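Local coordinates for uncharacterized protein (PDB 6R9N), which senses ferrous iron and oxygen for bacterial chemotaxis through a di-iron centre that holds a peroxide adduct, at residues 187-192 with 238-243. Sequence-based numbering, arbitrary orientation.
Sequences KHLPLI and LNWLSG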
loop_
_atom_site.group_PDB
_atom_site.type_symbol
_atom_site.label_atom_id
_atom_site.label_comp_id
_atom_site.label_asym_id
_atom_site.label_seq_id
_atom_site.Cartn_x
_atom_site.Cartn_y
_atom_site.Cartn_z
ATOM N N LYS A 187 23.912 -2.005 -16.544
ATOM C CA LYS A 187 23.400 -0.655 -16.764
ATOM C C LYS A 187 22.022 -0.476 -16.138
ATOM O O LYS A 187 21.641 0.644 -15.772
ATOM C CB LYS A 187 23.330 -0.346 -18.259
ATOM C CG LYS A 187 24.567 0.313 -18.840
ATOM C CD LYS A 187 24.224 1.167 -20.063
ATOM C CE LYS A 187 25.460 1.445 -20.913
ATOM N NZ LYS A 187 25.232 1.128 -22.357
ATOM N N HIS A 188 21.253 -1.562 -16.033
ATOM C CA HIS A 188 19.925 -1.491 -15.435
ATOM C C HIS A 188 19.971 -1.434 -13.917
ATOM O O HIS A 188 19.092 -0.825 -13.301
ATOM C CB HIS A 188 19.103 -2.697 -15.867
ATOM C CG HIS A 188 17.632 -2.521 -15.680
ATOM N ND1 HIS A 188 16.896 -1.607 -16.403
ATOM C CD2 HIS A 188 16.756 -3.153 -14.864
ATOM C CE1 HIS A 188 15.628 -1.687 -16.043
ATOM N NE2 HIS A 188 15.517 -2.617 -15.112
ATOM N N LEU A 189 20.981 -2.048 -13.305
ATOM C CA LEU A 189 21.029 -2.176 -11.850
ATOM C C LEU A 189 20.818 -0.866 -11.106
ATOM O O LEU A 189 20.062 -0.871 -10.118
ATOM C CB LEU A 189 22.356 -2.821 -11.428
ATOM C CG LEU A 189 22.371 -3.755 -10.214
ATOM C CD1 LEU A 189 21.102 -4.568 -10.103
ATOM C CD2 LEU A 189 23.568 -4.692 -10.312
ATOM N N PRO A 190 21.433 0.261 -11.487
ATOM C CA PRO A 190 21.188 1.506 -10.737
ATOM C C PRO A 190 19.737 1.951 -10.752
ATOM O O PRO A 190 19.358 2.782 -9.925
ATOM C CB PRO A 190 22.084 2.539 -11.443
ATOM C CG PRO A 190 23.070 1.739 -12.226
ATOM C CD PRO A 190 22.339 0.491 -12.624
ATOM N N LEU A 191 18.926 1.467 -11.695
ATOM C CA LEU A 191 17.517 1.842 -11.747
ATOM C C LEU A 191 16.648 1.030 -10.787
ATOM O O LEU A 191 15.538 1.460 -10.448
ATOM C CB LEU A 191 17.008 1.703 -13.185
ATOM C CG LEU A 191 17.876 2.352 -14.266
ATOM C CD1 LEU A 191 17.180 2.271 -15.612
ATOM C CD2 LEU A 191 18.213 3.797 -13.919
ATOM N N ILE A 192 17.139 -0.111 -10.318
ATOM C CA ILE A 192 16.346 -1.014 -9.497
ATOM C C ILE A 192 16.942 -1.239 -8.115
ATOM O O ILE A 192 16.243 -1.769 -7.240
ATOM C CB ILE A 192 16.133 -2.373 -10.209
ATOM C CG1 ILE A 192 17.417 -3.210 -10.170
ATOM C CG2 ILE A 192 15.655 -2.150 -11.656
ATOM C CD1 ILE A 192 17.262 -4.650 -10.725
ATOM N N LEU A 238 17.032 -12.866 -11.236
ATOM C CA LEU A 238 16.771 -13.807 -10.149
ATOM C C LEU A 238 18.021 -14.056 -9.312
ATOM O O LEU A 238 17.947 -14.098 -8.075
ATOM C CB LEU A 238 16.233 -15.122 -10.711
ATOM C CG LEU A 238 14.900 -15.001 -11.441
ATOM C CD1 LEU A 238 14.378 -16.355 -11.915
ATOM C CD2 LEU A 238 13.901 -14.316 -10.533
ATOM N N ASN A 239 19.182 -14.213 -9.960
ATOM C CA ASN A 239 20.413 -14.445 -9.203
ATOM C C ASN A 239 20.730 -13.257 -8.308
ATOM O O ASN A 239 21.060 -13.427 -7.125
ATOM C CB ASN A 239 21.586 -14.720 -10.150
ATOM C CG ASN A 239 21.460 -16.052 -10.865
ATOM O OD1 ASN A 239 20.675 -16.924 -10.464
ATOM N ND2 ASN A 239 22.234 -16.221 -11.938
ATOM N N TRP A 240 20.595 -12.042 -8.847
ATOM C CA TRP A 240 20.871 -10.839 -8.068
ATOM C C TRP A 240 19.916 -10.716 -6.880
ATOM O O TRP A 240 20.337 -10.414 -5.756
ATOM C CB TRP A 240 20.781 -9.617 -8.975
ATOM C CG TRP A 240 20.786 -8.314 -8.250
ATOM C CD1 TRP A 240 21.876 -7.638 -7.781
ATOM C CD2 TRP A 240 19.646 -7.510 -7.929
ATOM N NE1 TRP A 240 21.485 -6.460 -7.184
ATOM C CE2 TRP A 240 20.121 -6.358 -7.260
ATOM C CE3 TRP A 240 18.269 -7.648 -8.143
ATOM C CZ2 TRP A 240 19.271 -5.354 -6.813
ATOM C CZ3 TRP A 240 17.425 -6.656 -7.693
ATOM C CH2 TRP A 240 17.928 -5.522 -7.033
ATOM N N LEU A 241 18.619 -10.947 -7.115
ATOM C CA LEU A 241 17.625 -10.748 -6.063
ATOM C C LEU A 241 17.804 -11.742 -4.919
ATOM O O LEU A 241 17.689 -11.371 -3.742
ATOM C CB LEU A 241 16.216 -10.866 -6.651
ATOM C CG LEU A 241 15.082 -10.565 -5.665
ATOM C CD1 LEU A 241 15.243 -9.164 -5.047
ATOM C CD2 LEU A 241 13.712 -10.731 -6.320
ATOM N N SER A 242 18.116 -13.004 -5.239
ATOM C CA SER A 242 18.146 -14.037 -4.211
ATOM C C SER A 242 19.198 -13.752 -3.149
ATOM O O SER A 242 19.042 -14.180 -2.003
ATOM C CB SER A 242 18.392 -15.407 -4.842
ATOM O OG SER A 242 19.699 -15.464 -5.372
ATOM N N GLY A 243 20.252 -13.016 -3.493
ATOM C CA GLY A 243 21.268 -12.641 -2.537
ATOM C C GLY A 243 21.160 -11.239 -1.980
ATOM O O GLY A 243 22.048 -10.822 -1.232
#
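Trp240 reaches out from helix 232-242 and lays one face of its indole against two aliphatic side chains of helix 185-199, Leu189 and Ile192, in a helix-helix contact of the metallo-beta-lactamase-like (ODP) fold. Its CB already heads for the other helix, and with CG anti to the backbone N (chi1 169°) the indole continues that way. Each ring of the indole receives its own methyl. Leu189 CD1 sits over the five-membered ring, 3.6 Å from its centroid, in a CH-pi contact; the leucine branches at CG, and CD2 lies farther off, 4.2 Å from Trp240 NE1. Over the same face, Ile192 CD1 meets the six-membered ring, 4.0 Å from its centroid and 27° off the normal. With chi1 at 75°, Ile192 CG1 lies between the backbone N and the carbonyl carbon, and it comes 3.9 Å from Trp240 CH2, so both atoms of this branch meet the ring. A broad, flat tryptophan is well matched to two methyls side by side. His196 of helix 185-199 adds an edge-to-face ring contact with Trp240, about one turn beyond Ile192, whose side chain lies about 12 Å from the bound peroxide. The closest carbon approach of Ile192 is CD1 to Trp240 CZ3, at 3.6 Å.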